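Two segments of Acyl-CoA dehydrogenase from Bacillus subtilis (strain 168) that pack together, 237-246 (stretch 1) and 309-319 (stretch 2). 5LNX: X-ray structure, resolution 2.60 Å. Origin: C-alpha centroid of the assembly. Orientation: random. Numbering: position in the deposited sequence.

Stretch 1, residues 237-246: LNVGRIGIAA
Stretch 2 309-319: NCGKEASMAKQ

Two helices of one chain run side by side in nearly the same direction and pack closely through alanines, Ile242 and the carbon chains of Arg241 and Lys318, with no hydrogen bond between them. Residues 237-246 are helical throughout, within a longer helix; in the second stretch Cys310, at phi/psi -129/5, is the N-cap of a helix that starts at Gly311 and continues past Gln319. The N-to-C directions differ by 27° and the axes approach to 7.8 Å. Register is set by Asn238 with Gly311 (CA to CA 5.9 Å), Ile242 CA with Ala314 CA (5.3 Å) and Ala245 CA with Lys318 CA (4.3 Å), so the backbones draw together toward their C-terminal ends. Intrahelical i to i+4 bonds, such as Ala245 N to Arg241 O (2.9 Å) and Lys318 N to Ala314 O (3.1 Å), hold each helix together.

At the N-terminal end Asn238 (chi1 m, -84°) lays ND2 3.7 Å from Gly311 CA. Ala314 points its CB toward the first helix, 3.7 Å from both Asn238 O and Ile242 CG1. Ile242 CB points away, yet its m,t rotamer brings the side chain back, with CD1 4.4 Å from Cys310 SG (chi1 p). The closest listed contact is at Ala245, whose CB lies 3.5 Å from Ala317 O, 3.8 Å from Ala317 CB and 3.8 Å from Lys318 N.

On the flank away from Ile242 lie two long side chains. Arg241 (m,t,t) points its CB toward the second helix and runs out along the flank, its NH1 4.2 Å from Ser315 OG, too far for a hydrogen bond; Ser315 has chi1 -90°. Lys318 (t,m,t,t) points its CB sideways and its end leads away; its aliphatic part places CG 3.8 Å from Arg241 O and CE 4.1 Å from Ile244 CG2 (Ile244 is m,m). Arg241 NE, Ser315 OG and Lys318 NZ are hydrogen-bonded elsewhere in the structure. The contact buries 451 Å², both sides summed.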

# COMPACT_ATOMS: atom_id res chain seq x y z
N LEU D 237 -24.01 -1.91 17.95
CA LEU D 237 -22.67 -2.11 17.40
C LEU D 237 -22.29 -1.05 16.35
O LEU D 237 -21.10 -0.74 16.17
CB LEU D 237 -22.53 -3.52 16.83
CG LEU D 237 -22.02 -4.52 17.87
CD1 LEU D 237 -22.20 -5.96 17.42
CD2 LEU D 237 -20.55 -4.26 18.22
N ASN D 238 -23.31 -0.49 15.67
CA ASN D 238 -23.13 0.64 14.76
C ASN D 238 -22.54 1.89 15.44
O ASN D 238 -21.51 2.41 15.02
CB ASN D 238 -24.46 1.01 14.09
CG ASN D 238 -24.76 0.17 12.87
OD1 ASN D 238 -23.94 -0.62 12.40
ND2 ASN D 238 -25.96 0.34 12.33
N VAL D 239 -23.22 2.36 16.49
CA VAL D 239 -22.73 3.47 17.31
C VAL D 239 -21.42 3.09 17.99
O VAL D 239 -20.51 3.92 18.15
CB VAL D 239 -23.74 3.85 18.43
CG1 VAL D 239 -23.51 5.28 18.89
N GLY D 240 -21.35 1.85 18.44
CA GLY D 240 -20.09 1.26 18.96
C GLY D 240 -18.91 1.35 18.00
O GLY D 240 -17.80 1.65 18.41
N ARG D 241 -19.17 1.11 16.72
CA ARG D 241 -18.11 1.08 15.68
C ARG D 241 -17.55 2.47 15.36
O ARG D 241 -16.35 2.62 15.05
CB ARG D 241 -18.63 0.43 14.41
CG ARG D 241 -18.50 -1.09 14.38
CD ARG D 241 -19.37 -1.72 13.31
NE ARG D 241 -19.79 -3.07 13.68
CZ ARG D 241 -20.69 -3.79 13.02
NH1 ARG D 241 -21.31 -3.28 11.97
NH2 ARG D 241 -21.01 -5.01 13.44
N ILE D 242 -18.42 3.47 15.41
CA ILE D 242 -18.02 4.87 15.29
C ILE D 242 -17.11 5.26 16.45
O ILE D 242 -16.10 5.95 16.28
CB ILE D 242 -19.23 5.82 15.33
CG1 ILE D 242 -20.20 5.50 14.20
CG2 ILE D 242 -18.76 7.28 15.24
CD1 ILE D 242 -21.53 6.21 14.32
N GLY D 243 -17.46 4.78 17.64
CA GLY D 243 -16.61 4.90 18.82
C GLY D 243 -15.27 4.25 18.64
O GLY D 243 -14.23 4.83 18.93
N ILE D 244 -15.27 3.03 18.12
CA ILE D 244 -13.97 2.34 17.84
C ILE D 244 -13.14 3.13 16.82
O ILE D 244 -11.92 3.18 16.91
CB ILE D 244 -14.16 0.94 17.29
CG1 ILE D 244 -14.89 0.06 18.31
CG2 ILE D 244 -12.83 0.31 16.92
CD1 ILE D 244 -14.19 -0.05 19.66
N ALA D 245 -13.83 3.78 15.90
CA ALA D 245 -13.20 4.58 14.86
C ALA D 245 -12.54 5.82 15.48
O ALA D 245 -11.41 6.19 15.15
CB ALA D 245 -14.22 4.99 13.82
N ALA D 246 -13.32 6.48 16.33
CA ALA D 246 -12.87 7.59 17.17
C ALA D 246 -11.68 7.21 18.05
O ALA D 246 -10.76 8.00 18.27
CB ALA D 246 -14.02 8.07 18.04
N ASN D 309 -30.22 6.53 8.90
CA ASN D 309 -29.43 5.34 8.57
C ASN D 309 -27.95 5.69 8.48
O ASN D 309 -27.57 6.54 7.68
CB ASN D 309 -29.91 4.74 7.23
N CYS D 310 -27.13 5.05 9.32
CA CYS D 310 -25.70 5.37 9.46
C CYS D 310 -24.76 4.16 9.34
O CYS D 310 -23.56 4.29 9.55
CB CYS D 310 -25.45 6.11 10.80
SG CYS D 310 -25.22 5.08 12.26
N GLY D 311 -25.31 2.98 9.04
CA GLY D 311 -24.57 1.71 9.14
C GLY D 311 -23.35 1.60 8.23
O GLY D 311 -22.27 1.24 8.68
N LYS D 312 -23.53 1.93 6.96
CA LYS D 312 -22.44 1.90 5.97
C LYS D 312 -21.33 2.88 6.33
O LYS D 312 -20.15 2.56 6.25
CB LYS D 312 -22.98 2.26 4.58
CG LYS D 312 -21.94 2.20 3.47
CD LYS D 312 -22.45 2.75 2.15
CE LYS D 312 -22.68 4.25 2.22
NZ LYS D 312 -22.61 4.91 0.88
N GLU D 313 -21.71 4.10 6.69
CA GLU D 313 -20.76 5.17 7.06
C GLU D 313 -19.92 4.80 8.28
O GLU D 313 -18.74 5.13 8.37
CB GLU D 313 -21.49 6.50 7.30
CG GLU D 313 -22.13 7.10 6.04
CD GLU D 313 -23.50 6.46 5.71
OE1 GLU D 313 -23.98 5.62 6.49
OE2 GLU D 313 -24.11 6.80 4.67
N ALA D 314 -20.55 4.10 9.22
CA ALA D 314 -19.89 3.66 10.46
C ALA D 314 -18.87 2.55 10.17
O ALA D 314 -17.82 2.48 10.77
CB ALA D 314 -20.92 3.16 11.46
N SER D 315 -19.23 1.67 9.25
CA SER D 315 -18.31 0.62 8.79
C SER D 315 -17.08 1.20 8.12
O SER D 315 -15.96 0.79 8.38
CB SER D 315 -19.02 -0.35 7.84
OG SER D 315 -19.58 -1.40 8.58
N MET D 316 -17.31 2.13 7.22
CA MET D 316 -16.23 2.89 6.54
C MET D 316 -15.24 3.57 7.51
O MET D 316 -14.02 3.43 7.37
CB MET D 316 -16.85 3.95 5.61
CG MET D 316 -17.33 3.38 4.28
SD MET D 316 -18.32 4.53 3.31
CE MET D 316 -18.41 3.74 1.70
N ALA D 317 -15.79 4.32 8.46
CA ALA D 317 -15.01 4.96 9.53
C ALA D 317 -14.16 3.99 10.34
O ALA D 317 -13.00 4.28 10.66
CB ALA D 317 -15.96 5.69 10.48
N LYS D 318 -14.77 2.88 10.75
CA LYS D 318 -14.10 1.88 11.61
C LYS D 318 -12.89 1.29 10.89
O LYS D 318 -11.79 1.25 11.43
CB LYS D 318 -15.06 0.74 11.98
CG LYS D 318 -14.62 -0.13 13.16
CD LYS D 318 -13.76 -1.32 12.73
CE LYS D 318 -13.64 -2.34 13.85
NZ LYS D 318 -12.67 -3.45 13.55
N GLN D 319 -13.12 0.93 9.64
CA GLN D 319 -12.09 0.35 8.77
C GLN D 319 -11.00 1.36 8.40
O GLN D 319 -9.81 1.02 8.32
CB GLN D 319 -12.73 -0.19 7.48
CG GLN D 319 -11.75 -0.87 6.51
CD GLN D 319 -11.29 0.03 5.38
OE1 GLN D 319 -12.11 0.51 4.59
NE2 GLN D 319 -10.00 0.37 5.37